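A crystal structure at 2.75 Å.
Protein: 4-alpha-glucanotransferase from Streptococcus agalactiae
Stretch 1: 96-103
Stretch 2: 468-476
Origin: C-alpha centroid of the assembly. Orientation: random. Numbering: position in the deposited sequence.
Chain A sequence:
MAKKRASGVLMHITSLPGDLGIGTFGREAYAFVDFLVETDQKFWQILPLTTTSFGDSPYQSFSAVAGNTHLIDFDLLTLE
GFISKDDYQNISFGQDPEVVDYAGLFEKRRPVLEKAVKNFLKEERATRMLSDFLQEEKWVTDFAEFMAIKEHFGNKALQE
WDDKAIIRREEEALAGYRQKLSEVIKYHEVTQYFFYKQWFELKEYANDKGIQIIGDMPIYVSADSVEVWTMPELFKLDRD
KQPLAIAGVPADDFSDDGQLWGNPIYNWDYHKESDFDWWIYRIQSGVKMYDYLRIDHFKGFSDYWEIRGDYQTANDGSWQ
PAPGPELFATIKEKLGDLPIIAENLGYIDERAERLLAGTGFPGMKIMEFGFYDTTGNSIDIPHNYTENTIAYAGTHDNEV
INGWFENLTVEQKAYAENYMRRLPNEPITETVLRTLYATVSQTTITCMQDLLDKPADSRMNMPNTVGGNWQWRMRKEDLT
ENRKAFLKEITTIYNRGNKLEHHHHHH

Stretch 1 96-103: DPEVVDYA
Stretch 2, residues 468-476: GNWQWRMRK

Two irregular segments, 96-103 and 468-476, meet across at least 367 residues of sequence. A single beta bridge joins Val 99 to Trp 472 (CA-CA 5.2 Å); CA atoms pair Glu 98 with Arg 473 (4.1 Å) and Val 100 with Gln 471 (4.8 Å), so the chains run antiparallel. The contact buries 554 Å² in total.

Stretch 1 opens with a type I turn from Asp 96 to Val 99, whose inner residues Pro 97 and Glu 98 sit at phi/psi -57/-44 and -89/24. Asp 96, chi1 t, steadies it: its OD1 accepts from Glu 98 N at 3.0 Å, and its O takes a weak bond from Val 99 N at 3.4 Å. Pro 97 O lies 3.2 Å from Arg 473 NH1.

Glu 98 O accepts a weak but nearly straight bond from Arg 473 N (3.3 Å, 167°), while the Glu 98 side chain, chi1 p and chi2 t, extends so that OE1 forms a salt bridge with Arg 475 NH1 at 3.1 Å, at the edge of the guanidinium.

Val 99 (-138/128, chi1 t) is extended. Its CB points away overall, but its CA makes a CA-H...O contact with Gln 471 O at 3.1 Å. That same oxygen accepts from Val 100 N at 3.0 Å, completing the bridge. Val 100, chi1 t, packs CG2 3.4 Å from CD of Arg 473 (chi1 m, chi2 t, chi3 p), using the arginine's aliphatic portion.

The CA-to-CB bond of Asp 101 points away; that of Tyr 102 (chi1 m, chi2 87°) points toward stretch 2, and Tyr 102 OH donates to Trp 470 O at 2.7 Å; Trp 470 adopts phi/psi 68/29. One water accepts from Tyr 102 N (2.7 Å), donates to Val 100 O (3.1 Å) and weakly accepts from Gln 471 NE2 (3.3 Å), linking polar groups of the two stretches next to the bridge.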

ATOM      1  N   ASP A  96      22.299  -6.456  -4.942  1.00 76.34           N
ATOM      2  CA  ASP A  96      21.917  -5.561  -6.030  1.00 68.62           C
ATOM      3  C   ASP A  96      21.226  -4.317  -5.469  1.00 68.41           C
ATOM      4  O   ASP A  96      20.281  -4.445  -4.682  1.00 70.71           O
ATOM      5  CB  ASP A  96      20.997  -6.301  -6.996  1.00 60.00           C
ATOM      6  CG  ASP A  96      20.562  -5.455  -8.196  1.00 74.35           C
ATOM      7  OD1 ASP A  96      20.916  -4.251  -8.322  1.00 68.62           O
ATOM      8  OD2 ASP A  96      19.837  -6.026  -9.039  1.00 80.40           O
ATOM      9  N   PRO A  97      21.671  -3.107  -5.820  1.00 68.50           N
ATOM     10  CA  PRO A  97      20.935  -1.908  -5.377  1.00 69.78           C
ATOM     11  C   PRO A  97      19.474  -1.872  -5.804  1.00 70.75           C
ATOM     12  O   PRO A  97      18.628  -1.519  -4.973  1.00 71.98           O
ATOM     13  CB  PRO A  97      21.732  -0.750  -5.999  1.00 61.80           C
ATOM     14  CG  PRO A  97      22.656  -1.394  -6.987  1.00 72.84           C
ATOM     15  CD  PRO A  97      22.958  -2.743  -6.421  1.00 68.81           C
ATOM     16  N   GLU A  98      19.136  -2.215  -7.056  1.00 70.54           N
ATOM     17  CA  GLU A  98      17.753  -2.088  -7.528  1.00 69.50           C
ATOM     18  C   GLU A  98      16.909  -3.335  -7.265  1.00 62.44           C
ATOM     19  O   GLU A  98      15.918  -3.561  -7.973  1.00 58.64           O
ATOM     20  CB  GLU A  98      17.699  -1.712  -9.023  1.00 66.36           C
ATOM     21  CG  GLU A  98      18.708  -2.385  -9.962  1.00 73.03           C
ATOM     22  CD  GLU A  98      18.355  -2.197 -11.449  1.00 77.48           C
ATOM     23  OE1 GLU A  98      19.034  -2.821 -12.302  1.00 71.35           O
ATOM     24  OE2 GLU A  98      17.403  -1.433 -11.763  1.00 73.29           O
ATOM     25  N   VAL A  99      17.282  -4.143  -6.270  1.00 64.60           N
ATOM     26  CA  VAL A  99      16.470  -5.258  -5.784  1.00 58.67           C
ATOM     27  C   VAL A  99      16.549  -5.260  -4.265  1.00 58.83           C
ATOM     28  O   VAL A  99      17.647  -5.239  -3.702  1.00 61.79           O
ATOM     29  CB  VAL A  99      16.937  -6.625  -6.326  1.00 51.73           C
ATOM     30  CG1 VAL A  99      16.062  -7.737  -5.755  1.00 51.60           C
ATOM     31  CG2 VAL A  99      16.924  -6.657  -7.841  1.00 53.03           C
ATOM     32  N   VAL A 100      15.401  -5.280  -3.594  1.00 54.87           N
ATOM     33  CA  VAL A 100      15.431  -5.519  -2.156  1.00 56.16           C
ATOM     34  C   VAL A 100      15.588  -7.011  -1.924  1.00 57.87           C
ATOM     35  O   VAL A 100      15.148  -7.835  -2.736  1.00 58.15           O
ATOM     36  CB  VAL A 100      14.174  -4.986  -1.441  1.00 51.22           C
ATOM     37  CG1 VAL A 100      14.441  -4.887   0.049  1.00 46.24           C
ATOM     38  CG2 VAL A 100      13.730  -3.663  -2.013  1.00 46.57           C
ATOM     39  N   ASP A 101      16.239  -7.365  -0.817  1.00 58.99           N
ATOM     40  CA  ASP A 101      16.266  -8.735  -0.314  1.00 60.10           C
ATOM     41  C   ASP A 101      15.607  -8.707   1.069  1.00 66.28           C
ATOM     42  O   ASP A 101      16.252  -8.408   2.080  1.00 61.37           O
ATOM     43  CB  ASP A 101      17.681  -9.302  -0.271  1.00 64.75           C
ATOM     44  CG  ASP A 101      17.739 -10.686   0.387  1.00 79.87           C
ATOM     45  OD1 ASP A 101      16.733 -11.447   0.309  1.00 84.99           O
ATOM     46  OD2 ASP A 101      18.788 -11.006   0.996  1.00 76.04           O
ATOM     47  N   TYR A 102      14.297  -8.997   1.097  1.00 67.13           N
ATOM     48  CA  TYR A 102      13.569  -9.030   2.361  1.00 58.87           C
ATOM     49  C   TYR A 102      13.983 -10.227   3.199  1.00 65.44           C
ATOM     50  O   TYR A 102      13.893 -10.179   4.433  1.00 67.90           O
ATOM     51  CB  TYR A 102      12.061  -9.086   2.120  1.00 61.15           C
ATOM     52  CG  TYR A 102      11.434  -7.868   1.464  1.00 59.49           C
ATOM     53  CD1 TYR A 102      11.396  -7.749   0.081  1.00 54.64           C
ATOM     54  CD2 TYR A 102      10.841  -6.858   2.232  1.00 54.53           C
ATOM     55  CE1 TYR A 102      10.817  -6.649  -0.526  1.00 54.83           C
ATOM     56  CE2 TYR A 102      10.260  -5.755   1.638  1.00 50.51           C
ATOM     57  CZ  TYR A 102      10.254  -5.648   0.252  1.00 53.50           C
ATOM     58  OH  TYR A 102       9.677  -4.553  -0.370  1.00 39.65           O
ATOM     59  N   ALA A 103      14.419 -11.310   2.546  1.00 73.35           N
ATOM     60  CA  ALA A 103      14.932 -12.489   3.234  1.00 70.69           C
ATOM     61  C   ALA A 103      16.154 -12.099   4.056  1.00 77.28           C
ATOM     62  O   ALA A 103      17.218 -11.796   3.501  1.00 80.57           O
ATOM     63  CB  ALA A 103      15.281 -13.588   2.225  1.00 62.08           C
ATOM     64  N   GLY A 468       9.523 -13.086  -6.183  1.00 65.04           N
ATOM     65  CA  GLY A 468      10.101 -11.857  -6.708  1.00 58.98           C
ATOM     66  C   GLY A 468       9.155 -10.698  -6.937  1.00 61.25           C
ATOM     67  O   GLY A 468       9.008 -10.218  -8.071  1.00 62.59           O
ATOM     68  N   ASN A 469       8.531 -10.227  -5.857  1.00 51.11           N
ATOM     69  CA  ASN A 469       7.548  -9.157  -5.900  1.00 53.80           C
ATOM     70  C   ASN A 469       7.903  -8.127  -4.838  1.00 49.57           C
ATOM     71  O   ASN A 469       8.407  -8.479  -3.771  1.00 53.28           O
ATOM     72  CB  ASN A 469       6.102  -9.691  -5.657  1.00 57.68           C
ATOM     73  CG  ASN A 469       5.488 -10.360  -6.893  1.00 52.60           C
ATOM     74  OD1 ASN A 469       5.402  -9.765  -7.961  1.00 60.52           O
ATOM     75  ND2 ASN A 469       5.062 -11.599  -6.741  1.00 54.37           N
ATOM     76  N   TRP A 470       7.612  -6.853  -5.131  1.00 49.38           N
ATOM     77  CA  TRP A 470       7.872  -5.726  -4.232  1.00 47.37           C
ATOM     78  C   TRP A 470       9.367  -5.472  -4.058  1.00 56.16           C
ATOM     79  O   TRP A 470       9.812  -4.960  -3.026  1.00 51.54           O
ATOM     80  CB  TRP A 470       7.195  -5.915  -2.868  1.00 47.49           C
ATOM     81  CG  TRP A 470       5.859  -6.624  -2.955  1.00 57.73           C
ATOM     82  CD1 TRP A 470       5.613  -7.942  -2.677  1.00 58.97           C
ATOM     83  CD2 TRP A 470       4.595  -6.063  -3.349  1.00 54.56           C
ATOM     84  NE1 TRP A 470       4.287  -8.234  -2.876  1.00 54.89           N
ATOM     85  CE2 TRP A 470       3.638  -7.101  -3.286  1.00 58.17           C
ATOM     86  CE3 TRP A 470       4.180  -4.791  -3.751  1.00 49.98           C
ATOM     87  CZ2 TRP A 470       2.288  -6.902  -3.610  1.00 61.09           C
ATOM     88  CZ3 TRP A 470       2.836  -4.594  -4.071  1.00 51.63           C
ATOM     89  CH2 TRP A 470       1.910  -5.644  -4.000  1.00 57.67           C
ATOM     90  N   GLN A 471      10.149  -5.806  -5.077  1.00 54.07           N
ATOM     91  CA  GLN A 471      11.590  -5.756  -4.970  1.00 51.85           C
ATOM     92  C   GLN A 471      12.230  -4.631  -5.758  1.00 57.58           C
ATOM     93  O   GLN A 471      13.449  -4.453  -5.661  1.00 56.03           O
ATOM     94  CB  GLN A 471      12.196  -7.079  -5.439  1.00 49.81           C
ATOM     95  CG  GLN A 471      12.276  -8.102  -4.367  1.00 56.39           C
ATOM     96  CD  GLN A 471      12.375  -9.466  -4.954  1.00 61.17           C
ATOM     97  OE1 GLN A 471      12.637  -9.605  -6.156  1.00 60.59           O
ATOM     98  NE2 GLN A 471      12.142 -10.490  -4.132  1.00 51.98           N
ATOM     99  N   TRP A 472      11.471  -3.880  -6.546  1.00 61.55           N
ATOM    100  CA  TRP A 472      12.107  -2.859  -7.370  1.00 57.83           C
ATOM    101  C   TRP A 472      12.606  -1.698  -6.517  1.00 49.12           C
ATOM    102  O   TRP A 472      11.879  -1.160  -5.676  1.00 53.36           O
ATOM    103  CB  TRP A 472      11.149  -2.339  -8.429  1.00 50.46           C
ATOM    104  CG  TRP A 472      11.829  -1.426  -9.380  1.00 47.80           C
ATOM    105  CD1 TRP A 472      12.740  -1.769 -10.338  1.00 51.63           C
ATOM    106  CD2 TRP A 472      11.668  -0.010  -9.464  1.00 45.62           C
ATOM    107  NE1 TRP A 472      13.144  -0.651 -11.026  1.00 51.56           N
ATOM    108  CE2 TRP A 472      12.505   0.443 -10.506  1.00 46.53           C
ATOM    109  CE3 TRP A 472      10.899   0.923  -8.759  1.00 39.71           C
ATOM    110  CZ2 TRP A 472      12.594   1.782 -10.856  1.00 41.98           C
ATOM    111  CZ3 TRP A 472      10.997   2.250  -9.105  1.00 41.84           C
ATOM    112  CH2 TRP A 472      11.833   2.668 -10.150  1.00 40.52           C
ATOM    113  N   ARG A 473      13.855  -1.320  -6.733  1.00 50.57           N
ATOM    114  CA  ARG A 473      14.376  -0.053  -6.253  1.00 50.89           C
ATOM    115  C   ARG A 473      14.944   0.708  -7.445  1.00 45.70           C
ATOM    116  O   ARG A 473      15.242   0.131  -8.494  1.00 49.96           O
ATOM    117  CB  ARG A 473      15.428  -0.265  -5.149  1.00 55.55           C
ATOM    118  CG  ARG A 473      14.837  -0.825  -3.855  1.00 48.19           C
ATOM    119  CD  ARG A 473      15.889  -1.096  -2.807  1.00 47.18           C
ATOM    120  NE  ARG A 473      16.427   0.138  -2.246  1.00 53.00           N
ATOM    121  CZ  ARG A 473      17.687   0.299  -1.838  1.00 53.89           C
ATOM    122  NH1 ARG A 473      18.556  -0.706  -1.910  1.00 56.73           N
ATOM    123  NH2 ARG A 473      18.079   1.467  -1.354  1.00 47.63           N
ATOM    124  N   MET A 474      15.077   2.013  -7.288  1.00 48.44           N
ATOM    125  CA  MET A 474      15.499   2.888  -8.377  1.00 51.67           C
ATOM    126  C   MET A 474      16.882   3.471  -8.101  1.00 60.70           C
ATOM    127  O   MET A 474      17.118   4.064  -7.039  1.00 60.52           O
ATOM    128  CB  MET A 474      14.489   4.007  -8.574  1.00 54.69           C
ATOM    129  CG  MET A 474      15.021   5.196  -9.329  1.00 62.94           C
ATOM    130  SD  MET A 474      14.174   6.654  -8.690  1.00 68.22           S
ATOM    131  CE  MET A 474      14.883   6.663  -7.049  1.00 52.80           C
ATOM    132  N   ARG A 475      17.786   3.320  -9.065  1.00 60.52           N
ATOM    133  CA  ARG A 475      19.101   3.933  -8.960  1.00 54.63           C
ATOM    134  C   ARG A 475      18.991   5.446  -9.115  1.00 58.84           C
ATOM    135  O   ARG A 475      18.302   5.936 -10.019  1.00 58.96           O
ATOM    136  CB  ARG A 475      20.022   3.354 -10.024  1.00 60.09           C
ATOM    137  CG  ARG A 475      19.794   1.880 -10.270  1.00 62.47           C
ATOM    138  CD  ARG A 475      20.995   1.225 -10.929  1.00 72.19           C
ATOM    139  NE  ARG A 475      21.184   1.643 -12.319  1.00 73.72           N
ATOM    140  CZ  ARG A 475      20.595   1.053 -13.356  1.00 77.38           C
ATOM    141  NH1 ARG A 475      19.768   0.031 -13.155  1.00 73.57           N
ATOM    142  NH2 ARG A 475      20.824   1.489 -14.591  1.00 72.95           N
ATOM    143  N   LYS A 476      19.657   6.187  -8.217  1.00 58.65           N
ATOM    144  CA  LYS A 476      19.770   7.641  -8.360  1.00 56.73           C
ATOM    145  C   LYS A 476      20.446   8.009  -9.671  1.00 57.97           C
ATOM    146  O   LYS A 476      20.183   9.077 -10.240  1.00 54.29           O
ATOM    147  CB  LYS A 476      20.551   8.227  -7.176  1.00 61.46           C
ATOM    148  CG  LYS A 476      20.258   9.700  -6.852  1.00 67.17           C
ATOM    149  CD  LYS A 476      20.513  10.002  -5.368  1.00 69.73           C
ATOM    150  CE  LYS A 476      19.800  11.278  -4.880  1.00 73.35           C
ATOM    151  NZ  LYS A 476      18.323  11.302  -5.104  1.00 74.39           N
TER
HETATM  152  O   HOH W   1      13.687 -10.125  -1.284  1.00 50.94           O